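Long-range contact in excinuclease ABC, subunit A. (PDB 2VF7), which binds DNA, zinc and ATP as a UvrA-family protein of the ABC superfamily, and probably takes part in recognising damaged DNA for excision repair: residues I88-A100 and Q393-D406. The protein carries 1 engineered substitution. Numbering follows the deposited sequence. Where two conformers were deposited one is given.
Sequences IDGLPPAVALQQA and QLYSNLFGVVYVLD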
# COMPACT_ATOMS: atom_id res chain seq x y z
N ILE A 88 23.05 -6.57 -7.28
CA ILE A 88 23.18 -7.07 -5.90
C ILE A 88 22.62 -8.49 -5.83
O ILE A 88 21.47 -8.72 -6.19
CB ILE A 88 22.45 -6.20 -4.84
CG1 ILE A 88 22.84 -4.72 -4.93
CG2 ILE A 88 22.77 -6.72 -3.44
CD1 ILE A 88 22.00 -3.76 -4.06
N ASP A 89 23.45 -9.42 -5.37
CA ASP A 89 23.09 -10.82 -5.27
C ASP A 89 23.15 -11.29 -3.81
O ASP A 89 24.02 -10.87 -3.07
CB ASP A 89 24.07 -11.67 -6.10
CG ASP A 89 24.09 -11.28 -7.58
OD1 ASP A 89 23.01 -10.98 -8.17
OD2 ASP A 89 25.19 -11.28 -8.17
N GLY A 90 22.23 -12.16 -3.41
CA GLY A 90 22.24 -12.74 -2.06
C GLY A 90 21.62 -11.89 -0.98
O GLY A 90 21.97 -12.03 0.19
N LEU A 91 20.68 -11.03 -1.35
CA LEU A 91 20.11 -10.02 -0.46
C LEU A 91 18.70 -10.40 -0.01
O LEU A 91 17.78 -10.39 -0.83
CB LEU A 91 20.04 -8.67 -1.18
CG LEU A 91 20.45 -7.35 -0.51
CD1 LEU A 91 19.53 -6.28 -1.08
CD2 LEU A 91 20.41 -7.33 1.02
N PRO A 92 18.51 -10.69 1.31
CA PRO A 92 17.15 -11.02 1.80
C PRO A 92 16.26 -9.76 1.86
O PRO A 92 16.72 -8.67 1.53
CB PRO A 92 17.39 -11.62 3.20
CG PRO A 92 18.86 -11.47 3.50
CD PRO A 92 19.52 -10.71 2.38
N PRO A 93 14.96 -9.91 2.22
CA PRO A 93 14.18 -8.68 2.45
C PRO A 93 14.73 -7.87 3.63
O PRO A 93 15.47 -8.41 4.45
CB PRO A 93 12.78 -9.22 2.75
CG PRO A 93 12.76 -10.59 2.09
CD PRO A 93 14.14 -11.12 2.37
N ALA A 94 14.38 -6.58 3.71
CA ALA A 94 14.96 -5.68 4.69
C ALA A 94 13.94 -4.82 5.44
O ALA A 94 12.97 -4.36 4.86
CB ALA A 94 16.01 -4.78 4.02
N VAL A 95 14.21 -4.60 6.73
CA VAL A 95 13.46 -3.69 7.60
C VAL A 95 14.40 -2.59 8.12
O VAL A 95 15.45 -2.90 8.68
CB VAL A 95 12.85 -4.46 8.82
CG1 VAL A 95 11.92 -3.56 9.61
CG2 VAL A 95 12.12 -5.72 8.36
N ALA A 96 14.06 -1.32 7.92
CA ALA A 96 14.80 -0.22 8.54
C ALA A 96 14.17 0.11 9.89
O ALA A 96 12.96 0.37 9.97
CB ALA A 96 14.85 1.02 7.65
N LEU A 97 14.99 0.08 10.94
CA LEU A 97 14.54 0.47 12.29
C LEU A 97 14.56 1.99 12.56
O LEU A 97 14.25 2.42 13.67
CB LEU A 97 15.29 -0.32 13.37
CG LEU A 97 15.02 -1.84 13.27
CD1 LEU A 97 15.78 -2.59 14.33
CD2 LEU A 97 13.51 -2.15 13.35
N GLN A 98 14.89 2.77 11.52
CA GLN A 98 14.73 4.22 11.53
C GLN A 98 13.95 4.68 10.31
O GLN A 98 14.04 4.08 9.24
CB GLN A 98 16.09 4.92 11.57
CG GLN A 98 16.02 6.45 11.65
CD GLN A 98 16.89 7.02 12.74
OE1 GLN A 98 17.93 7.60 12.45
NE2 GLN A 98 16.48 6.84 14.00
N GLN A 99 13.20 5.76 10.48
CA GLN A 99 12.45 6.36 9.39
C GLN A 99 13.36 7.20 8.47
O GLN A 99 14.42 7.68 8.89
CB GLN A 99 11.35 7.25 9.98
CG GLN A 99 10.01 7.19 9.28
CD GLN A 99 8.99 8.08 9.97
OE1 GLN A 99 9.05 9.32 9.86
NE2 GLN A 99 8.07 7.47 10.72
N ALA A 100 12.91 7.37 7.23
CA ALA A 100 13.68 8.08 6.20
C ALA A 100 14.01 9.54 6.53
O ALA A 100 13.13 10.32 6.89
CB ALA A 100 12.95 8.00 4.86
N GLN A 393 11.26 -5.94 18.01
CA GLN A 393 11.70 -6.93 17.03
C GLN A 393 12.15 -8.21 17.74
O GLN A 393 12.05 -9.30 17.19
CB GLN A 393 12.87 -6.39 16.20
CG GLN A 393 12.56 -5.26 15.24
CD GLN A 393 11.15 -5.29 14.64
OE1 GLN A 393 10.82 -6.09 13.75
NE2 GLN A 393 10.31 -4.38 15.12
N LEU A 394 12.66 -8.04 18.97
CA LEU A 394 13.24 -9.15 19.72
C LEU A 394 12.19 -10.13 20.22
O LEU A 394 12.54 -11.22 20.70
CB LEU A 394 14.14 -8.64 20.85
CG LEU A 394 15.62 -8.45 20.52
CD1 LEU A 394 16.37 -7.93 21.72
CD2 LEU A 394 16.24 -9.78 20.07
N TYR A 395 10.92 -9.75 20.10
CA TYR A 395 9.80 -10.64 20.38
C TYR A 395 8.76 -10.68 19.27
O TYR A 395 7.59 -10.97 19.52
CB TYR A 395 9.18 -10.36 21.75
CG TYR A 395 8.69 -8.94 22.03
CD1 TYR A 395 7.46 -8.49 21.53
CD2 TYR A 395 9.41 -8.09 22.86
CE1 TYR A 395 6.99 -7.21 21.81
CE2 TYR A 395 8.95 -6.80 23.16
CZ TYR A 395 7.74 -6.37 22.63
OH TYR A 395 7.29 -5.11 22.93
N SER A 396 9.19 -10.40 18.05
CA SER A 396 8.25 -10.25 16.95
C SER A 396 8.11 -11.54 16.18
O SER A 396 7.12 -11.74 15.48
CB SER A 396 8.70 -9.14 16.01
OG SER A 396 9.42 -9.68 14.91
N ASN A 397 9.13 -12.40 16.30
CA ASN A 397 9.19 -13.72 15.65
C ASN A 397 9.60 -13.69 14.16
O ASN A 397 9.57 -14.74 13.50
CB ASN A 397 7.86 -14.49 15.84
CG ASN A 397 7.93 -15.55 16.93
OD1 ASN A 397 7.11 -16.48 16.96
ND2 ASN A 397 8.91 -15.44 17.83
N LEU A 398 9.97 -12.50 13.65
CA LEU A 398 10.52 -12.36 12.29
C LEU A 398 11.82 -13.13 12.11
O LEU A 398 12.70 -13.09 12.98
CB LEU A 398 10.77 -10.90 11.91
CG LEU A 398 9.78 -10.17 11.02
CD1 LEU A 398 10.52 -9.15 10.14
CD2 LEU A 398 9.01 -11.14 10.15
N PHE A 399 11.95 -13.79 10.95
CA PHE A 399 13.06 -14.69 10.63
C PHE A 399 13.52 -14.41 9.21
O PHE A 399 12.70 -14.18 8.34
CB PHE A 399 12.62 -16.16 10.76
CG PHE A 399 13.70 -17.14 10.41
CD1 PHE A 399 14.41 -17.79 11.41
CD2 PHE A 399 14.02 -17.41 9.08
CE1 PHE A 399 15.43 -18.69 11.10
CE2 PHE A 399 15.03 -18.31 8.76
CZ PHE A 399 15.74 -18.95 9.77
N GLY A 400 14.83 -14.44 8.98
CA GLY A 400 15.41 -14.26 7.66
C GLY A 400 15.26 -12.89 7.01
O GLY A 400 15.07 -12.82 5.81
N VAL A 401 15.30 -11.80 7.78
CA VAL A 401 15.32 -10.44 7.19
C VAL A 401 16.66 -9.80 7.56
O VAL A 401 17.38 -10.34 8.39
CB VAL A 401 14.11 -9.52 7.67
CG1 VAL A 401 12.78 -10.02 7.17
CG2 VAL A 401 14.08 -9.35 9.19
N VAL A 402 17.00 -8.68 6.91
CA VAL A 402 18.08 -7.79 7.34
C VAL A 402 17.53 -6.57 8.08
O VAL A 402 16.64 -5.88 7.57
CB VAL A 402 18.90 -7.21 6.16
CG1 VAL A 402 20.28 -6.72 6.67
CG2 VAL A 402 19.07 -8.21 5.05
N TYR A 403 18.08 -6.29 9.25
CA TYR A 403 17.79 -5.04 9.97
C TYR A 403 18.84 -4.00 9.65
O TYR A 403 20.03 -4.25 9.76
CB TYR A 403 17.73 -5.29 11.48
CG TYR A 403 16.48 -6.05 11.89
CD1 TYR A 403 16.55 -7.40 12.28
CD2 TYR A 403 15.25 -5.43 11.87
CE1 TYR A 403 15.39 -8.10 12.66
CE2 TYR A 403 14.09 -6.11 12.24
CZ TYR A 403 14.16 -7.44 12.64
OH TYR A 403 12.99 -8.08 13.02
N VAL A 404 18.37 -2.82 9.25
CA VAL A 404 19.25 -1.70 8.92
C VAL A 404 19.14 -0.59 9.99
O VAL A 404 18.10 0.06 10.14
CB VAL A 404 18.96 -1.15 7.50
CG1 VAL A 404 20.15 -0.37 6.99
CG2 VAL A 404 18.64 -2.29 6.53
N LEU A 405 20.21 -0.42 10.76
CA LEU A 405 20.21 0.50 11.89
C LEU A 405 21.14 1.72 11.67
O LEU A 405 22.19 1.61 11.02
CB LEU A 405 20.55 -0.24 13.19
CG LEU A 405 19.67 -1.38 13.71
CD1 LEU A 405 20.34 -2.74 13.55
CD2 LEU A 405 19.40 -1.20 15.19
N ASP A 406 20.74 2.86 12.20
CA ASP A 406 21.55 4.09 12.08
C ASP A 406 21.90 4.69 13.44
O ASP A 406 21.13 5.47 14.00
CB ASP A 406 20.85 5.14 11.21
CG ASP A 406 21.59 6.47 11.20
OD1 ASP A 406 21.10 7.41 11.85
OD2 ASP A 406 22.68 6.57 10.57
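Strand 94-96 runs parallel to strand 402-406, and four backbone hydrogen bonds zip them together: V402 N to P93 O, V95 N to V402 O (2.9 Å, nearly straight onto the carbonyl), V404 N to V95 O, and a longer L97 N to V404 O at 3.2 Å. A94 and A96 share one face with V402 and V404, where helix 49-69 packs; just ahead of the strand, P92 CG meets V402 CG2 at 3.6 Å, the two side chains crossing roughly at right angles. On the other face V95 CB lies 4.0 Å from Y403 CE2, while V95 CG2 and L398 CD1 meet tip to tip. With CG set beside its own backbone N (chi1 -63°), L97 fits between three partners: CD1 touches Y403 CD2 (3.8 Å) and L405 CD2, and CD2 rests 3.8 Å from Q393 CG, the L97 and Q393 chains running in opposite directions. An alanine here would lose both methyls and is likely to open a gap between the Y403 ring, L405 and Q393 CG. Backbone hydrogen bonds and apolar packing thus hold 94-96 as the chain's outermost strand in a mixed, mostly parallel ABC-core sheet; D406 ends strand 402-406, a Walker B-like sequence, near ADP-binding S50.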